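Long-range contacts in alpha-11 giardin (Giardia intestinalis, PDB 2II2), which is an annexin that binds calcium, probably associates with phospholipid membranes, and may take part in parasite attachment and in cytoskeletal rearrangement: residues 6-12 / 28-32; 178-183 / 222-226. All coordinates share one frame; numbering follows the deposited sequence.

Interaction 1: 6-12 / 28-32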
ATOM      1  N   TYR A   6      11.590 -13.708  25.178  1.00 17.21           N
ATOM      2  CA  TYR A   6      11.023 -12.342  25.239  1.00 15.90           C
ATOM      3  C   TYR A   6      11.278 -11.654  26.583  1.00 15.55           C
ATOM      4  O   TYR A   6      11.151 -10.425  26.684  1.00 14.96           O
ATOM      5  CB  TYR A   6       9.523 -12.390  24.933  1.00 16.48           C
ATOM      6  CG  TYR A   6       9.173 -13.004  23.603  1.00 16.23           C
ATOM      7  CD1 TYR A   6       8.389 -14.150  23.543  1.00 17.68           C
ATOM      8  CD2 TYR A   6       9.604 -12.430  22.402  1.00 16.32           C
ATOM      9  CE1 TYR A   6       8.053 -14.737  22.317  1.00 17.94           C
ATOM     10  CE2 TYR A   6       9.275 -13.009  21.169  1.00 16.91           C
ATOM     11  CZ  TYR A   6       8.498 -14.152  21.136  1.00 16.19           C
ATOM     12  OH  TYR A   6       8.162 -14.730  19.931  1.00 16.93           O
ATOM     13  N   GLY A   7      11.641 -12.435  27.604  1.00 16.17           N
ATOM     14  CA  GLY A   7      11.835 -11.904  28.944  1.00 15.78           C
ATOM     15  C   GLY A   7      12.865 -10.804  29.052  1.00 15.22           C
ATOM     16  O   GLY A   7      12.668  -9.871  29.812  1.00 16.33           O
ATOM     17  N   ASP A   8      13.975 -10.932  28.322  1.00 14.42           N
ATOM     18  CA  ASP A   8      14.988  -9.879  28.307  1.00 13.27           C
ATOM     19  C   ASP A   8      14.624  -8.775  27.331  1.00 11.95           C
ATOM     20  O   ASP A   8      14.918  -7.603  27.550  1.00 12.71           O
ATOM     21  CB  ASP A   8      16.367 -10.431  27.974  1.00 14.81           C
ATOM     22  CG  ASP A   8      16.848 -11.431  29.001  1.00 18.32           C
ATOM     23  OD1 ASP A   8      16.675 -11.170  30.215  1.00 20.58           O
ATOM     24  OD2 ASP A   8      17.375 -12.488  28.584  1.00 22.13           O
ATOM     25  N   ALA A   9      13.978  -9.160  26.240  1.00 12.02           N
ATOM     26  CA  ALA A   9      13.648  -8.202  25.208  1.00 11.28           C
ATOM     27  C   ALA A   9      12.607  -7.169  25.633  1.00 10.94           C
ATOM     28  O   ALA A   9      12.658  -6.044  25.169  1.00 10.84           O
ATOM     29  CB  ALA A   9      13.193  -8.935  23.985  1.00 12.09           C
ATOM     30  N   ILE A  10      11.695  -7.533  26.534  1.00 11.44           N
ATOM     31  CA  ILE A  10      10.663  -6.599  26.994  1.00 11.66           C
ATOM     32  C   ILE A  10      11.248  -5.381  27.716  1.00 11.42           C
ATOM     33  O   ILE A  10      10.989  -4.251  27.305  1.00 10.93           O
ATOM     34  CB  ILE A  10       9.600  -7.342  27.825  1.00 11.42           C
ATOM     35  CG1 ILE A  10       8.722  -8.162  26.878  1.00 12.93           C
ATOM     36  CG2 ILE A  10       8.732  -6.407  28.610  1.00 12.00           C
ATOM     37  CD1 ILE A  10       7.944  -9.241  27.537  1.00 14.61           C
ATOM     38  N   PRO A  11      12.051  -5.602  28.776  1.00 11.50           N
ATOM     39  CA  PRO A  11      12.686  -4.427  29.384  1.00 11.59           C
ATOM     40  C   PRO A  11      13.631  -3.683  28.426  1.00 10.40           C
ATOM     41  O   PRO A  11      13.785  -2.463  28.511  1.00 11.59           O
ATOM     42  CB  PRO A  11      13.440  -5.012  30.604  1.00 11.44           C
ATOM     43  CG  PRO A  11      13.468  -6.444  30.408  1.00 13.54           C
ATOM     44  CD  PRO A  11      12.349  -6.846  29.511  1.00 12.26           C
ATOM     45  N   GLU A  12      14.280  -4.430  27.538  1.00 10.40           N
ATOM     46  CA  GLU A  12      15.185  -3.834  26.548  1.00 10.91           C
ATOM     47  C   GLU A  12      14.456  -2.802  25.686  1.00  9.68           C
ATOM     48  O   GLU A  12      14.906  -1.648  25.555  1.00 10.42           O
ATOM     49  CB  GLU A  12      15.800  -4.930  25.673  1.00 11.10           C
ATOM     50  CG  GLU A  12      16.770  -4.429  24.609  1.00 12.59           C
ATOM     51  CD  GLU A  12      17.278  -5.523  23.699  1.00 13.03           C
ATOM     52  OE1 GLU A  12      16.740  -6.652  23.697  1.00 13.73           O
ATOM     53  OE2 GLU A  12      18.232  -5.233  22.948  1.00 15.91           O
ATOM     54  N   PHE A  28      16.503  -3.139  17.048  1.00  9.88           N
ATOM     55  CA  PHE A  28      15.700  -4.045  17.863  1.00  8.90           C
ATOM     56  C   PHE A  28      14.602  -4.740  17.043  1.00  9.58           C
ATOM     57  O   PHE A  28      14.382  -5.960  17.124  1.00  9.46           O
ATOM     58  CB  PHE A  28      15.089  -3.304  19.062  1.00  9.70           C
ATOM     59  CG  PHE A  28      14.206  -4.181  19.908  1.00  9.35           C
ATOM     60  CD1 PHE A  28      14.741  -4.945  20.949  1.00 10.05           C
ATOM     61  CD2 PHE A  28      12.857  -4.276  19.651  1.00  9.27           C
ATOM     62  CE1 PHE A  28      13.923  -5.761  21.717  1.00  9.70           C
ATOM     63  CE2 PHE A  28      12.033  -5.103  20.387  1.00  9.60           C
ATOM     64  CZ  PHE A  28      12.576  -5.847  21.426  1.00 10.71           C
ATOM     65  N   THR A  29      13.900  -3.936  16.245  1.00  9.22           N
ATOM     66  CA  THR A  29      12.780  -4.433  15.463  1.00  9.25           C
ATOM     67  C   THR A  29      13.235  -5.480  14.456  1.00  9.72           C
ATOM     68  O   THR A  29      12.497  -6.411  14.168  1.00 10.42           O
ATOM     69  CB  THR A  29      12.035  -3.278  14.805  1.00  8.60           C
ATOM     70  OG1 THR A  29      11.521  -2.425  15.836  1.00  9.27           O
ATOM     71  CG2 THR A  29      10.870  -3.762  13.954  1.00 10.20           C
ATOM     72  N   SER A  30      14.463  -5.331  13.959  1.00 10.01           N
ATOM     73  CA  SER A  30      14.995  -6.224  12.928  1.00 10.98           C
ATOM     74  C   SER A  30      15.097  -7.689  13.377  1.00 11.35           C
ATOM     75  O   SER A  30      15.213  -8.611  12.540  1.00 12.07           O
ATOM     76  CB  SER A  30      16.385  -5.742  12.482  1.00 12.01           C
ATOM     77  OG  SER A  30      17.387  -6.158  13.406  1.00 11.49           O
ATOM     78  N   ARG A  31      15.040  -7.938  14.683  1.00 11.08           N
ATOM     79  CA  ARG A  31      15.289  -9.269  15.209  1.00 12.71           C
ATOM     80  C   ARG A  31      14.158 -10.245  15.027  1.00 13.41           C
ATOM     81  O   ARG A  31      14.390 -11.447  15.131  1.00 15.00           O
ATOM     82  CB  ARG A  31      15.582  -9.183  16.710  1.00 13.69           C
ATOM     83  CG  ARG A  31      16.807  -8.433  17.057  1.00 15.57           C
ATOM     84  CD  ARG A  31      17.089  -8.631  18.518  1.00 19.60           C
ATOM     85  NE  ARG A  31      17.705  -7.432  19.033  1.00 21.12           N
ATOM     86  CZ  ARG A  31      17.648  -7.063  20.297  1.00 19.93           C
ATOM     87  NH1 ARG A  31      17.004  -7.829  21.182  1.00 21.51           N
ATOM     88  NH2 ARG A  31      18.241  -5.938  20.662  1.00 23.52           N
ATOM     89  N   TRP A  32      12.955  -9.743  14.755  1.00 13.48           N
ATOM     90  CA  TRP A  32      11.737 -10.524  14.957  1.00 12.54           C
ATOM     91  C   TRP A  32      10.935 -10.829  13.697  1.00 13.39           C
ATOM     92  O   TRP A  32      10.697  -9.946  12.878  1.00 14.36           O
ATOM     93  CB  TRP A  32      10.829  -9.790  15.951  1.00 12.96           C
ATOM     94  CG  TRP A  32      11.572  -9.260  17.143  1.00 11.68           C
ATOM     95  CD1 TRP A  32      11.977  -7.968  17.358  1.00 12.07           C
ATOM     96  CD2 TRP A  32      12.027 -10.011  18.282  1.00 11.25           C
ATOM     97  NE1 TRP A  32      12.652  -7.872  18.549  1.00 12.70           N
ATOM     98  CE2 TRP A  32      12.700  -9.110  19.136  1.00 11.61           C
ATOM     99  CE3 TRP A  32      11.951 -11.365  18.654  1.00 12.40           C
ATOM    100  CZ2 TRP A  32      13.270  -9.512  20.347  1.00 12.72           C
ATOM    101  CZ3 TRP A  32      12.508 -11.758  19.875  1.00 13.56           C
ATOM    102  CH2 TRP A  32      13.155 -10.838  20.703  1.00 13.48           C
TER
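Arg31 and Glu12 meet in a salt bridge across the helix-turn-helix at the N-terminal end of this annexin. Helix 9-18 carries the acid. The arginine sits in the type I beta turn from Thr29 to Trp32, at the C-terminal end of helix 22-29. Arg31 can be followed outward. Its CB lies over one face of the Trp32 ring, off centre. Arg31 CG comes 3.5 Å from Phe28 O. CD and NE carry the chain on, bent at chi3 (-148°), until one guanidinium face has Phe28 CD1 3.4 Å above its plane. NH1 then donates to Glu12 OE1 at 2.8 Å, nearly straight at 165°. Glu12 OE1 lies close to the guanidinium plane. The nitrogen meets it on the syn side, but tilted out of the carboxylate plane. NH2 pairs with OE2 of the same acid, but the modelled spacing is unusually short and its exact length is doubtful. The paired contacts probably limit the rotation of the carboxylate.

Glu12 reaches the arginine on an extended chain, CG anti to the backbone N (chi1 -180°). Phe28 also touches Val13 and Ile16 of helix 9-18. Ala9 CB touches two rings, 3.7 Å from Trp32 CZ2 and 4.0 Å from Phe28 CE1. The Tyr6 ring passes Trp32 obliquely, CE2 to CZ3 at 3.7 Å, and its OH bonds to Glu39 of helix 34-48. The carboxylate also touches Phe28: Glu12 OE1 lies 3.6 Å from Phe28 CE1, at the ring edge.

Interaction 2: 178-183 / 222-226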
ATOM      1  N   VAL A 178     -13.214   0.837 -17.720  1.00  8.51           N
ATOM      2  CA  VAL A 178     -11.790   0.560 -17.580  1.00  7.91           C
ATOM      3  C   VAL A 178     -11.510  -0.122 -16.255  1.00  8.06           C
ATOM      4  O   VAL A 178     -10.803  -1.122 -16.215  1.00  7.78           O
ATOM      5  CB  VAL A 178     -10.969   1.861 -17.724  1.00  8.27           C
ATOM      6  CG1 VAL A 178      -9.504   1.621 -17.332  1.00  9.51           C
ATOM      7  CG2 VAL A 178     -11.062   2.374 -19.144  1.00 10.18           C
ATOM      8  N   VAL A 179     -12.065   0.422 -15.175  1.00  7.83           N
ATOM      9  CA  VAL A 179     -11.852  -0.139 -13.865  1.00  7.21           C
ATOM     10  C   VAL A 179     -12.414  -1.562 -13.825  1.00  7.39           C
ATOM     11  O   VAL A 179     -11.750  -2.492 -13.333  1.00  7.70           O
ATOM     12  CB  VAL A 179     -12.496   0.740 -12.773  1.00  7.20           C
ATOM     13  CG1 VAL A 179     -12.443   0.016 -11.438  1.00  9.06           C
ATOM     14  CG2 VAL A 179     -11.760   2.048 -12.681  1.00  7.43           C
ATOM     15  N   ARG A 180     -13.635  -1.767 -14.322  1.00  7.20           N
ATOM     16  CA  ARG A 180     -14.238  -3.088 -14.281  1.00  8.00           C
ATOM     17  C   ARG A 180     -13.375  -4.083 -15.025  1.00  8.01           C
ATOM     18  O   ARG A 180     -13.148  -5.195 -14.520  1.00  8.24           O
ATOM     19  CB  ARG A 180     -15.629  -3.041 -14.881  1.00  9.78           C
ATOM     20  CG  ARG A 180     -16.357  -4.334 -14.852  1.00 13.24           C
ATOM     21  CD  ARG A 180     -17.786  -4.112 -15.321  1.00 15.45           C
ATOM     22  NE  ARG A 180     -18.476  -3.078 -14.544  1.00 18.72           N
ATOM     23  CZ  ARG A 180     -19.060  -3.286 -13.364  1.00 19.86           C
ATOM     24  NH1 ARG A 180     -19.035  -4.483 -12.782  1.00 22.77           N
ATOM     25  NH2 ARG A 180     -19.662  -2.286 -12.748  1.00 19.18           N
ATOM     26  N   LEU A 181     -12.905  -3.689 -16.220  1.00  7.71           N
ATOM     27  CA  LEU A 181     -12.049  -4.605 -16.993  1.00  7.89           C
ATOM     28  C   LEU A 181     -10.838  -5.064 -16.196  1.00  8.16           C
ATOM     29  O   LEU A 181     -10.573  -6.278 -16.074  1.00  8.52           O
ATOM     30  CB  LEU A 181     -11.646  -3.967 -18.310  1.00  8.48           C
ATOM     31  CG  LEU A 181     -10.914  -4.825 -19.353  1.00  9.05           C
ATOM     32  CD1 LEU A 181     -11.074  -4.183 -20.710  1.00 10.54           C
ATOM     33  CD2 LEU A 181      -9.427  -4.991 -19.035  1.00 10.13           C
ATOM     34  N   ILE A 182     -10.137  -4.092 -15.621  1.00  7.84           N
ATOM     35  CA  ILE A 182      -8.910  -4.424 -14.900  1.00  7.77           C
ATOM     36  C   ILE A 182      -9.198  -5.243 -13.636  1.00  8.25           C
ATOM     37  O   ILE A 182      -8.589  -6.290 -13.406  1.00  8.36           O
ATOM     38  CB  ILE A 182      -8.141  -3.150 -14.546  1.00  8.01           C
ATOM     39  CG1 ILE A 182      -7.644  -2.444 -15.810  1.00  8.41           C
ATOM     40  CG2 ILE A 182      -6.947  -3.467 -13.678  1.00  7.83           C
ATOM     41  CD1 ILE A 182      -7.127  -1.044 -15.581  1.00 10.35           C
ATOM     42  N   ILE A 183     -10.146  -4.763 -12.828  1.00  7.88           N
ATOM     43  CA  ILE A 183     -10.438  -5.398 -11.543  1.00  9.13           C
ATOM     44  C   ILE A 183     -10.993  -6.821 -11.644  1.00  8.70           C
ATOM     45  O   ILE A 183     -10.777  -7.630 -10.726  1.00 10.50           O
ATOM     46  CB  ILE A 183     -11.412  -4.516 -10.673  1.00  9.39           C
ATOM     47  CG1 ILE A 183     -10.756  -3.213 -10.229  1.00 11.73           C
ATOM     48  CG2 ILE A 183     -12.073  -5.331  -9.536  1.00 13.24           C
ATOM     49  CD1 ILE A 183      -9.724  -3.388  -9.178  1.00 12.65           C
ATOM     50  N   LEU A 222      -5.177   3.404 -10.916  1.00  6.69           N
ATOM     51  CA  LEU A 222      -5.330   2.520 -12.065  1.00  6.38           C
ATOM     52  C   LEU A 222      -4.056   1.750 -12.324  1.00  6.05           C
ATOM     53  O   LEU A 222      -4.096   0.577 -12.649  1.00  6.68           O
ATOM     54  CB  LEU A 222      -5.721   3.326 -13.321  1.00  7.39           C
ATOM     55  CG  LEU A 222      -7.169   3.789 -13.352  1.00  8.09           C
ATOM     56  CD1 LEU A 222      -7.313   4.837 -14.417  1.00  9.35           C
ATOM     57  CD2 LEU A 222      -8.124   2.587 -13.618  1.00  9.48           C
ATOM     58  N   CYS A 223      -2.898   2.404 -12.193  1.00  6.43           N
ATOM     59  CA  CYS A 223      -1.644   1.679 -12.394  1.00  6.41           C
ATOM     60  C   CYS A 223      -1.436   0.590 -11.337  1.00  6.11           C
ATOM     61  O   CYS A 223      -0.863  -0.447 -11.632  1.00  6.36           O
ATOM     62  CB  CYS A 223      -0.454   2.631 -12.395  1.00  7.14           C
ATOM     63  SG  CYS A 223      -0.299   3.632 -13.875  1.00  7.81           S
ATOM     64  N   ILE A 224      -1.848   0.845 -10.098  1.00  6.68           N
ATOM     65  CA  ILE A 224      -1.718  -0.159  -9.058  1.00  6.80           C
ATOM     66  C   ILE A 224      -2.571  -1.394  -9.401  1.00  6.01           C
ATOM     67  O   ILE A 224      -2.131  -2.561  -9.275  1.00  6.78           O
ATOM     68  CB  ILE A 224      -2.055   0.411  -7.669  1.00  6.16           C
ATOM     69  CG1 ILE A 224      -0.932   1.335  -7.209  1.00  6.71           C
ATOM     70  CG2 ILE A 224      -2.286  -0.698  -6.658  1.00  6.78           C
ATOM     71  CD1 ILE A 224      -1.262   2.169  -5.988  1.00  8.31           C
ATOM     72  N   ALA A 225      -3.822  -1.145  -9.788  1.00  6.59           N
ATOM     73  CA  ALA A 225      -4.710  -2.262 -10.131  1.00  6.75           C
ATOM     74  C   ALA A 225      -4.184  -3.058 -11.328  1.00  6.87           C
ATOM     75  O   ALA A 225      -4.190  -4.302 -11.335  1.00  7.22           O
ATOM     76  CB  ALA A 225      -6.113  -1.783 -10.372  1.00  7.66           C
ATOM     77  N   HIS A 226      -3.722  -2.340 -12.339  1.00  6.55           N
ATOM     78  CA  HIS A 226      -3.064  -2.931 -13.511  1.00  6.22           C
ATOM     79  C   HIS A 226      -1.884  -3.800 -13.098  1.00  5.76           C
ATOM     80  O   HIS A 226      -1.797  -4.968 -13.458  1.00  7.10           O
ATOM     81  CB  HIS A 226      -2.615  -1.761 -14.410  1.00  6.78           C
ATOM     82  CG  HIS A 226      -1.517  -2.105 -15.362  1.00  7.36           C
ATOM     83  ND1 HIS A 226      -1.696  -2.934 -16.447  1.00  7.48           N
ATOM     84  CD2 HIS A 226      -0.214  -1.747 -15.351  1.00  8.32           C
ATOM     85  CE1 HIS A 226      -0.537  -3.062 -17.068  1.00  8.24           C
ATOM     86  NE2 HIS A 226       0.371  -2.347 -16.432  1.00  8.05           N
TER
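Ile182 has CG1 anti to its carbonyl carbon (chi1 -65°), which puts the CG2 methyl against the backbone of helix 216-230. Leu222 has the same kind of first torsion (chi1 -75°), and its end swings back to helix 175-184. Ile182 CG2 rests 3.7 Å from Ala225 C and equally close to His226 N. It also meets Ala225 CB at 3.8 Å. The small alanine thus takes the branch of the isoleucine on its backbone as well as its methyl. Ile183 CD1 reaches the same Ala225 CB at 4.1 Å.

Leu222 does its work through one methyl. Its CD2 meets Val179 CG2 at 3.8 Å and Val178 CG1 at 4.1 Å, and the leucine lies about at right angles to both valines. Ile182 CD1 touches this CD2 too. The His226 ring leads away from the contact, and its ND1 is hydrogen-bonded to Tyr190 OH. Leu141 of helix 137-147 touches both Val179 and Ala225.

The side-chain contacts between the segments are apolar. Just beyond them Asn229 ND2 of helix 216-230 is hydrogen-bonded to Ile182 O. The segment axes come within 9.8 Å of each other, at 26°. This is packing of two near-parallel helices in the all-helical annexin fold.

Interactions 1 and 2 lie on opposite sides of the centre of the chain, with their own centres 42 Å apart and nearest atoms about 24 Å apart. They do not touch, and the first closes along the chain before the second opens. Their chemistry differs. The contact of 6-12 with 28-32 is partly buried and combines a salt bridge with aromatic packing. That of 178-183 with 222-226 is buried and apolar. Interaction 1 is the one near a known site: the Phe28 side chain is about 11 Å from that of Ile60, a calcium ligand, although no calcium is bound in this model. Interaction 2 lies away from the calcium ligands Ile60 and Glu66.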